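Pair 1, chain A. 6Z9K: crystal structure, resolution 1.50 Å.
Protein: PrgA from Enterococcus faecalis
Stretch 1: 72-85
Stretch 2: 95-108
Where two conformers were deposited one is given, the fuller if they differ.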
# COMPACT_ATOMS: atom_id res chain seq x y z
N GLN A 72 -4.62 -1.81 -15.58
CA GLN A 72 -3.50 -2.36 -14.77
C GLN A 72 -3.31 -1.43 -13.56
O GLN A 72 -3.12 -1.92 -12.44
CB GLN A 72 -2.24 -2.50 -15.62
CG GLN A 72 -2.30 -3.62 -16.63
CD GLN A 72 -1.06 -3.59 -17.49
OE1 GLN A 72 -0.50 -2.52 -17.71
NE2 GLN A 72 -0.62 -4.74 -17.96
N LYS A 73 -3.37 -0.12 -13.75
CA LYS A 73 -3.29 0.82 -12.60
C LYS A 73 -4.43 0.53 -11.62
O LYS A 73 -4.19 0.53 -10.37
CB LYS A 73 -3.36 2.27 -13.08
CG LYS A 73 -2.18 2.67 -13.93
CD LYS A 73 -2.19 4.13 -14.36
CE LYS A 73 -0.86 4.48 -14.97
NZ LYS A 73 -0.89 5.83 -15.54
N LYS A 74 -5.65 0.34 -12.12
CA LYS A 74 -6.79 0.12 -11.22
C LYS A 74 -6.57 -1.21 -10.49
O LYS A 74 -6.73 -1.23 -9.27
CB LYS A 74 -8.12 0.20 -11.94
CG LYS A 74 -9.34 0.16 -11.01
CD LYS A 74 -10.52 0.97 -11.54
CE LYS A 74 -10.19 2.46 -11.56
NZ LYS A 74 -11.35 3.35 -11.89
N GLU A 75 -6.11 -2.25 -11.17
CA GLU A 75 -5.89 -3.58 -10.53
C GLU A 75 -4.89 -3.42 -9.39
O GLU A 75 -5.10 -4.02 -8.33
CB GLU A 75 -5.35 -4.62 -11.51
CG GLU A 75 -6.37 -5.17 -12.47
CD GLU A 75 -5.75 -6.15 -13.46
OE1 GLU A 75 -5.94 -5.97 -14.69
OE2 GLU A 75 -4.99 -7.05 -12.97
N LEU A 76 -3.79 -2.74 -9.64
CA LEU A 76 -2.71 -2.54 -8.66
C LEU A 76 -3.26 -1.86 -7.41
O LEU A 76 -2.95 -2.33 -6.31
CB LEU A 76 -1.59 -1.72 -9.30
CG LEU A 76 -0.28 -1.71 -8.53
CD1 LEU A 76 0.36 -3.09 -8.52
CD2 LEU A 76 0.66 -0.63 -9.06
N SER A 77 -4.07 -0.83 -7.58
CA SER A 77 -4.65 -0.08 -6.44
C SER A 77 -5.69 -0.95 -5.71
O SER A 77 -5.67 -0.95 -4.48
CB SER A 77 -5.26 1.21 -6.88
OG SER A 77 -4.25 2.18 -7.16
N VAL A 78 -6.51 -1.67 -6.46
CA VAL A 78 -7.57 -2.49 -5.83
C VAL A 78 -6.89 -3.61 -5.05
O VAL A 78 -7.33 -3.91 -3.91
CB VAL A 78 -8.59 -3.02 -6.84
CG1 VAL A 78 -9.46 -4.07 -6.17
CG2 VAL A 78 -9.42 -1.92 -7.45
N TYR A 79 -5.86 -4.25 -5.60
CA TYR A 79 -5.16 -5.37 -4.92
C TYR A 79 -4.66 -4.93 -3.55
O TYR A 79 -4.90 -5.54 -2.50
CB TYR A 79 -3.98 -5.83 -5.76
CG TYR A 79 -3.04 -6.73 -5.02
CD1 TYR A 79 -3.32 -8.07 -4.82
CD2 TYR A 79 -1.88 -6.25 -4.49
CE1 TYR A 79 -2.44 -8.90 -4.14
CE2 TYR A 79 -1.00 -7.05 -3.79
CZ TYR A 79 -1.27 -8.40 -3.59
OH TYR A 79 -0.38 -9.21 -2.94
N THR A 80 -4.04 -3.75 -3.55
CA THR A 80 -3.39 -3.20 -2.35
C THR A 80 -4.44 -2.75 -1.33
O THR A 80 -4.33 -3.06 -0.15
CB THR A 80 -2.50 -2.02 -2.73
OG1 THR A 80 -1.61 -2.39 -3.79
CG2 THR A 80 -1.74 -1.51 -1.52
N THR A 81 -5.49 -2.13 -1.83
CA THR A 81 -6.55 -1.57 -0.97
C THR A 81 -7.30 -2.73 -0.34
O THR A 81 -7.74 -2.63 0.83
CB THR A 81 -7.41 -0.57 -1.74
OG1 THR A 81 -6.56 0.45 -2.31
CG2 THR A 81 -8.36 0.11 -0.78
N GLU A 82 -7.50 -3.82 -1.05
CA GLU A 82 -8.18 -5.00 -0.46
C GLU A 82 -7.37 -5.49 0.73
O GLU A 82 -7.96 -5.81 1.78
CB GLU A 82 -8.31 -6.11 -1.50
CG GLU A 82 -9.46 -5.89 -2.48
CD GLU A 82 -9.54 -6.94 -3.57
OE1 GLU A 82 -8.62 -7.75 -3.67
OE2 GLU A 82 -10.53 -6.90 -4.33
N LEU A 83 -6.05 -5.63 0.56
CA LEU A 83 -5.25 -6.14 1.68
C LEU A 83 -5.34 -5.18 2.87
O LEU A 83 -5.49 -5.67 4.03
CB LEU A 83 -3.78 -6.29 1.27
CG LEU A 83 -3.54 -7.32 0.18
CD1 LEU A 83 -2.02 -7.42 -0.12
CD2 LEU A 83 -4.12 -8.66 0.52
N LEU A 84 -5.19 -3.90 2.64
CA LEU A 84 -5.18 -2.94 3.75
C LEU A 84 -6.57 -2.83 4.39
O LEU A 84 -6.66 -2.74 5.62
CB LEU A 84 -4.65 -1.59 3.27
CG LEU A 84 -4.49 -0.55 4.35
CD1 LEU A 84 -3.58 -1.03 5.50
CD2 LEU A 84 -3.95 0.75 3.74
N ASN A 85 -7.61 -2.82 3.59
CA ASN A 85 -9.00 -2.71 4.10
C ASN A 85 -9.32 -3.93 4.96
O ASN A 85 -10.11 -3.79 5.91
CB ASN A 85 -10.05 -2.58 3.01
CG ASN A 85 -10.24 -1.16 2.53
OD1 ASN A 85 -9.83 -0.25 3.26
ND2 ASN A 85 -10.94 -1.00 1.40
N GLN A 95 -13.03 2.36 5.81
CA GLN A 95 -12.65 1.54 4.64
C GLN A 95 -12.24 2.47 3.50
O GLN A 95 -12.82 3.55 3.38
CB GLN A 95 -13.84 0.70 4.20
CG GLN A 95 -14.24 -0.33 5.24
CD GLN A 95 -13.10 -1.27 5.47
OE1 GLN A 95 -12.30 -1.05 6.38
NE2 GLN A 95 -13.00 -2.27 4.61
N LEU A 96 -11.27 2.08 2.71
CA LEU A 96 -10.71 2.94 1.65
C LEU A 96 -11.32 2.59 0.31
O LEU A 96 -11.54 1.43 0.02
CB LEU A 96 -9.19 2.79 1.61
CG LEU A 96 -8.50 2.88 2.98
CD1 LEU A 96 -7.06 2.46 2.92
CD2 LEU A 96 -8.57 4.27 3.57
N SER A 97 -11.54 3.62 -0.49
CA SER A 97 -11.98 3.53 -1.89
C SER A 97 -10.76 3.57 -2.79
O SER A 97 -9.71 4.04 -2.32
CB SER A 97 -12.93 4.64 -2.23
OG SER A 97 -12.31 5.92 -2.17
N VAL A 98 -10.94 3.09 -4.02
CA VAL A 98 -10.08 3.37 -5.18
C VAL A 98 -10.93 4.17 -6.16
O VAL A 98 -12.06 3.79 -6.44
CB VAL A 98 -9.56 2.07 -5.77
CG1 VAL A 98 -8.78 2.36 -7.04
CG2 VAL A 98 -8.69 1.37 -4.76
N SER A 99 -10.38 5.26 -6.66
CA SER A 99 -11.08 6.11 -7.65
C SER A 99 -10.14 6.53 -8.76
O SER A 99 -8.94 6.45 -8.57
CB SER A 99 -11.65 7.31 -6.95
OG SER A 99 -10.62 8.03 -6.34
N ASP A 100 -10.67 7.03 -9.87
CA ASP A 100 -9.81 7.69 -10.89
C ASP A 100 -9.00 8.79 -10.20
O ASP A 100 -7.84 8.95 -10.52
CB ASP A 100 -10.69 8.20 -12.02
CG ASP A 100 -11.54 7.06 -12.55
OD1 ASP A 100 -10.93 6.03 -12.90
OD2 ASP A 100 -12.78 7.15 -12.44
N GLN A 101 -9.60 9.48 -9.25
CA GLN A 101 -8.97 10.59 -8.51
C GLN A 101 -7.75 10.07 -7.73
O GLN A 101 -6.68 10.63 -7.84
CB GLN A 101 -9.96 11.21 -7.54
CG GLN A 101 -9.39 12.28 -6.65
CD GLN A 101 -10.50 13.02 -5.94
OE1 GLN A 101 -11.22 12.47 -5.13
NE2 GLN A 101 -10.56 14.32 -6.21
N SER A 102 -7.91 9.00 -6.97
CA SER A 102 -6.81 8.48 -6.12
C SER A 102 -5.68 7.93 -7.01
O SER A 102 -4.48 8.12 -6.70
CB SER A 102 -7.32 7.48 -5.12
OG SER A 102 -7.65 6.22 -5.71
N ILE A 103 -6.02 7.26 -8.09
CA ILE A 103 -5.03 6.69 -9.06
C ILE A 103 -4.26 7.83 -9.71
O ILE A 103 -3.03 7.80 -9.75
CB ILE A 103 -5.76 5.80 -10.06
CG1 ILE A 103 -6.33 4.59 -9.33
CG2 ILE A 103 -4.85 5.38 -11.20
CD1 ILE A 103 -7.26 3.78 -10.23
N LYS A 104 -4.95 8.83 -10.20
CA LYS A 104 -4.28 9.94 -10.94
C LYS A 104 -3.35 10.65 -9.98
O LYS A 104 -2.23 11.01 -10.39
CB LYS A 104 -5.28 10.93 -11.55
CG LYS A 104 -4.63 12.08 -12.32
CD LYS A 104 -5.65 12.98 -12.92
CE LYS A 104 -5.08 14.24 -13.53
NZ LYS A 104 -4.41 15.13 -12.54
N PHE A 105 -3.78 10.89 -8.75
CA PHE A 105 -2.95 11.61 -7.77
C PHE A 105 -1.70 10.77 -7.53
O PHE A 105 -0.55 11.32 -7.59
CB PHE A 105 -3.75 11.87 -6.49
CG PHE A 105 -3.05 12.60 -5.39
CD1 PHE A 105 -1.95 13.43 -5.57
CD2 PHE A 105 -3.61 12.50 -4.12
CE1 PHE A 105 -1.41 14.12 -4.51
CE2 PHE A 105 -3.04 13.18 -3.07
CZ PHE A 105 -1.95 13.98 -3.26
N ALA A 106 -1.88 9.48 -7.26
CA ALA A 106 -0.70 8.62 -6.99
C ALA A 106 0.30 8.63 -8.16
O ALA A 106 1.54 8.72 -7.94
CB ALA A 106 -1.14 7.20 -6.71
N TRP A 107 -0.20 8.53 -9.40
CA TRP A 107 0.70 8.43 -10.58
C TRP A 107 1.36 9.79 -10.83
O TRP A 107 2.50 9.79 -11.35
CB TRP A 107 -0.04 7.80 -11.77
CG TRP A 107 -0.14 6.32 -11.54
CD1 TRP A 107 -1.20 5.65 -10.99
CD2 TRP A 107 0.89 5.34 -11.75
NE1 TRP A 107 -0.92 4.31 -10.90
CE2 TRP A 107 0.37 4.10 -11.33
CE3 TRP A 107 2.19 5.37 -12.27
CZ2 TRP A 107 1.10 2.91 -11.44
CZ3 TRP A 107 2.92 4.21 -12.33
CH2 TRP A 107 2.37 2.99 -11.95
N ASP A 108 0.69 10.90 -10.52
CA ASP A 108 1.35 12.22 -10.59
C ASP A 108 2.51 12.26 -9.58
O ASP A 108 3.62 12.76 -9.95
CB ASP A 108 0.35 13.35 -10.46
CG ASP A 108 -0.48 13.60 -11.69
OD1 ASP A 108 -0.21 12.96 -12.76
OD2 ASP A 108 -1.41 14.41 -11.57
O HOH W 1 -2.84 2.59 -9.40
O HOH W 2 -12.53 2.73 -8.88

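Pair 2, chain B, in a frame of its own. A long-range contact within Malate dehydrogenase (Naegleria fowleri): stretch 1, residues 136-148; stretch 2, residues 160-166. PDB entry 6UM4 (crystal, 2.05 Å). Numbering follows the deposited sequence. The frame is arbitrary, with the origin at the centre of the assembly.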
# COMPACT_ATOMS: atom_id res chain seq x y z
N ARG B 136 -0.52 -0.58 21.67
CA ARG B 136 -1.00 -0.75 23.03
C ARG B 136 -0.70 -2.18 23.51
O ARG B 136 -0.55 -3.09 22.69
CB ARG B 136 -2.50 -0.47 23.10
CG ARG B 136 -2.83 1.02 23.03
CD ARG B 136 -4.32 1.28 23.23
NE ARG B 136 -4.74 2.57 22.67
CZ ARG B 136 -4.85 3.70 23.37
NH1 ARG B 136 -4.59 3.71 24.67
NH2 ARG B 136 -5.23 4.82 22.76
N PRO B 137 -0.59 -2.38 24.83
CA PRO B 137 -0.26 -3.72 25.34
C PRO B 137 -1.19 -4.82 24.86
O PRO B 137 -0.75 -5.93 24.54
CB PRO B 137 -0.35 -3.54 26.86
CG PRO B 137 -0.11 -2.09 27.09
CD PRO B 137 -0.71 -1.38 25.91
N GLU B 138 -2.49 -4.52 24.78
CA GLU B 138 -3.50 -5.50 24.43
C GLU B 138 -3.52 -5.85 22.95
O GLU B 138 -4.30 -6.73 22.56
CB GLU B 138 -4.87 -4.98 24.89
CG GLU B 138 -5.20 -3.58 24.39
CD GLU B 138 -4.64 -2.48 25.29
OE1 GLU B 138 -3.81 -2.80 26.18
OE2 GLU B 138 -5.00 -1.30 25.11
N ALA B 139 -2.72 -5.19 22.11
CA ALA B 139 -2.68 -5.47 20.67
C ALA B 139 -1.39 -6.15 20.24
O ALA B 139 -1.11 -6.21 19.04
CB ALA B 139 -2.88 -4.18 19.87
N MET B 140 -0.57 -6.62 21.18
CA MET B 140 0.72 -7.19 20.81
C MET B 140 0.58 -8.52 20.06
O MET B 140 1.38 -8.81 19.17
CB MET B 140 1.60 -7.36 22.05
CG MET B 140 1.98 -6.01 22.67
SD MET B 140 2.67 -4.81 21.49
CE MET B 140 4.23 -5.63 21.18
N LYS B 141 -0.43 -9.33 20.41
CA LYS B 141 -0.62 -10.57 19.65
C LYS B 141 -0.92 -10.27 18.19
O LYS B 141 -0.35 -10.90 17.30
CB LYS B 141 -1.73 -11.42 20.27
N ALA B 142 -1.79 -9.28 17.94
CA ALA B 142 -2.08 -8.89 16.56
C ALA B 142 -0.86 -8.26 15.88
O ALA B 142 -0.67 -8.43 14.67
CB ALA B 142 -3.26 -7.92 16.52
N LEU B 143 -0.04 -7.53 16.64
CA LEU B 143 1.13 -6.91 16.04
C LEU B 143 2.11 -7.94 15.49
O LEU B 143 2.73 -7.72 14.45
CB LEU B 143 1.84 -6.03 17.07
CG LEU B 143 2.97 -5.16 16.54
CD1 LEU B 143 2.45 -4.17 15.49
CD2 LEU B 143 3.63 -4.43 17.69
N GLU B 144 2.21 -9.10 16.14
CA GLU B 144 3.01 -10.19 15.58
C GLU B 144 2.52 -10.56 14.18
O GLU B 144 3.31 -10.96 13.33
CB GLU B 144 2.96 -11.42 16.49
CG GLU B 144 3.34 -11.15 17.92
CD GLU B 144 4.79 -11.47 18.23
OE1 GLU B 144 5.65 -11.29 17.34
OE2 GLU B 144 5.06 -11.90 19.37
N GLY B 145 1.21 -10.47 13.96
CA GLY B 145 0.68 -10.69 12.61
C GLY B 145 1.17 -9.65 11.62
O GLY B 145 1.38 -9.94 10.44
N VAL B 146 1.30 -8.41 12.08
CA VAL B 146 1.82 -7.36 11.21
C VAL B 146 3.23 -7.71 10.78
O VAL B 146 3.60 -7.55 9.61
CB VAL B 146 1.75 -5.99 11.92
CG1 VAL B 146 2.44 -4.91 11.09
CG2 VAL B 146 0.29 -5.62 12.17
N LYS B 147 4.06 -8.15 11.72
CA LYS B 147 5.43 -8.51 11.37
C LYS B 147 5.44 -9.65 10.37
O LYS B 147 6.16 -9.61 9.36
CB LYS B 147 6.22 -8.85 12.62
CG LYS B 147 7.64 -9.29 12.34
CD LYS B 147 8.38 -9.60 13.61
CE LYS B 147 9.78 -10.09 13.32
NZ LYS B 147 9.77 -11.35 12.51
N MET B 148 4.59 -10.65 10.59
CA MET B 148 4.51 -11.78 9.68
C MET B 148 4.18 -11.33 8.26
O MET B 148 4.83 -11.76 7.30
CB MET B 148 3.46 -12.77 10.18
CG MET B 148 3.95 -13.63 11.32
SD MET B 148 2.70 -14.81 11.84
CE MET B 148 2.11 -14.05 13.33
N GLU B 160 15.16 -4.96 9.74
CA GLU B 160 14.72 -5.39 11.05
C GLU B 160 13.28 -4.94 11.25
O GLU B 160 12.89 -3.88 10.77
CB GLU B 160 15.60 -4.83 12.17
CG GLU B 160 15.31 -5.43 13.53
CD GLU B 160 15.92 -4.66 14.70
OE1 GLU B 160 16.69 -3.70 14.46
OE2 GLU B 160 15.64 -5.04 15.86
N ILE B 161 12.52 -5.75 11.98
CA ILE B 161 11.21 -5.36 12.50
C ILE B 161 11.22 -5.64 14.00
O ILE B 161 11.27 -6.80 14.41
CB ILE B 161 10.06 -6.14 11.82
CG1 ILE B 161 10.12 -5.99 10.30
CG2 ILE B 161 8.73 -5.63 12.35
CD1 ILE B 161 9.13 -6.91 9.56
N TYR B 162 11.15 -4.58 14.80
CA TYR B 162 11.12 -4.69 16.26
C TYR B 162 9.74 -4.29 16.76
O TYR B 162 9.19 -3.28 16.32
CB TYR B 162 12.21 -3.82 16.89
CG TYR B 162 12.21 -3.82 18.41
CD1 TYR B 162 12.82 -4.83 19.13
CD2 TYR B 162 11.59 -2.79 19.12
CE1 TYR B 162 12.82 -4.82 20.54
CE2 TYR B 162 11.58 -2.78 20.50
CZ TYR B 162 12.20 -3.79 21.21
OH TYR B 162 12.18 -3.75 22.59
N LEU B 163 9.18 -5.10 17.66
CA LEU B 163 7.83 -4.91 18.19
C LEU B 163 7.87 -4.58 19.67
O LEU B 163 8.62 -5.21 20.42
CB LEU B 163 6.98 -6.17 18.02
CG LEU B 163 6.97 -6.94 16.70
CD1 LEU B 163 5.99 -8.08 16.83
CD2 LEU B 163 6.61 -6.04 15.54
N THR B 164 7.04 -3.64 20.11
CA THR B 164 7.03 -3.30 21.53
C THR B 164 5.76 -2.57 21.91
O THR B 164 5.10 -1.95 21.07
CB THR B 164 8.27 -2.47 21.92
OG1 THR B 164 8.19 -2.13 23.31
CG2 THR B 164 8.38 -1.21 21.11
N ASP B 165 5.40 -2.65 23.19
CA ASP B 165 4.37 -1.78 23.74
C ASP B 165 4.96 -0.72 24.66
O ASP B 165 4.23 -0.15 25.49
CB ASP B 165 3.30 -2.59 24.47
CG ASP B 165 3.85 -3.38 25.65
OD1 ASP B 165 5.04 -3.24 26.00
OD2 ASP B 165 3.07 -4.16 26.25
N SER B 166 6.25 -0.45 24.56
CA SER B 166 6.95 0.51 25.41
C SER B 166 7.46 1.67 24.57
O SER B 166 8.31 1.48 23.70
CB SER B 166 8.13 -0.11 26.12
OG SER B 166 9.07 0.93 26.39

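Pair 1 ties its two stretches together with direct hydrogen bonds and a salt bridge, whereas in pair 2 no hydrogen bond crosses between the stretches and the contact rests on packing alone. The backbones are nevertheless alike: 14 central residues superpose with an RMSD of 0.9 Å. In each, a helix lies over an extended segment. In pair 2 the helix and the strand 160-164 run almost antiparallel, at 172°, with their axes 9.1 Å apart at closest approach.

The central match is V98(A) with L163(B), whose CA atoms fall 0.6 Å apart. Both side chains point toward the helix and are apolar, as suits a site covered by another element. V98(A) is short and branched at CB, so it fits close under the helix: its CG1 lies 3.7 Å from CB of S77(A), and its CG2 lies 3.4 Å from OG1 of T81(A). The small helix residues leave room for this approach, and the T81(A) hydroxyl is not left unpaired, because OG1 donates to O of S77(A) at 2.7 Å. L163(B) reaches further and is met by longer partners. CD2 of L143(B), at the position of S77(A), packs 3.8 Å from CB of L163(B), and CB of K147(B), at the position of T81(A), lies 4.1 Å from its CD2. E144(B), matching V78(A), brings OE1 to 3.3 Å from CD1 of L163(B); V78(A) instead makes an apolar contact, CG2 to CG2 of V98(A) at 4.3 Å.

Two residues earlier in the chain, L96(A), in a loop just before its strand, matches I161(B), which is within its strand. The long aliphatic chain of K147(B) covers the isoleucine, CG to CG2 at 3.8 Å, while its charged end is satisfied elsewhere in the structure. At L96(A), CB lies 3.7 Å from CG2 of T81(A), and CD1 packs 3.6 Å from CD2 of L84(A). N85(A) adds a polar clasp: its OD1 accepts from N of L96(A) at 2.8 Å, and its ND2 donates to O of L96(A) at 2.9 Å. A carboxamide suits this place because it can serve both backbone groups at once.

At the other end, K74(A) matches M140(B), and D100(A) matches D165(B). NZ of K74(A) forms a salt bridge with OD1 of D100(A) at 2.9 Å, its flexible chain bringing the charge across. Methionine offers length without charge: SD of M140(B) lies 3.8 Å from CB of D165(B), and its CE lies 3.5 Å from C of T164(B).

Pair 1 also continues into the helix 100-108, where CG2 of I103(A) packs 3.9 Å from CB of K73(A). The K73(A) chain lies over one face of the W107(A) ring, with CE 3.8 Å and NZ 4.3 Å from the centroid of the five-membered ring, so methylene and charge both meet the aromatic face. A water bridges W107(A) NE1, at 3.0 Å, to O of K73(A), at 2.6 Å.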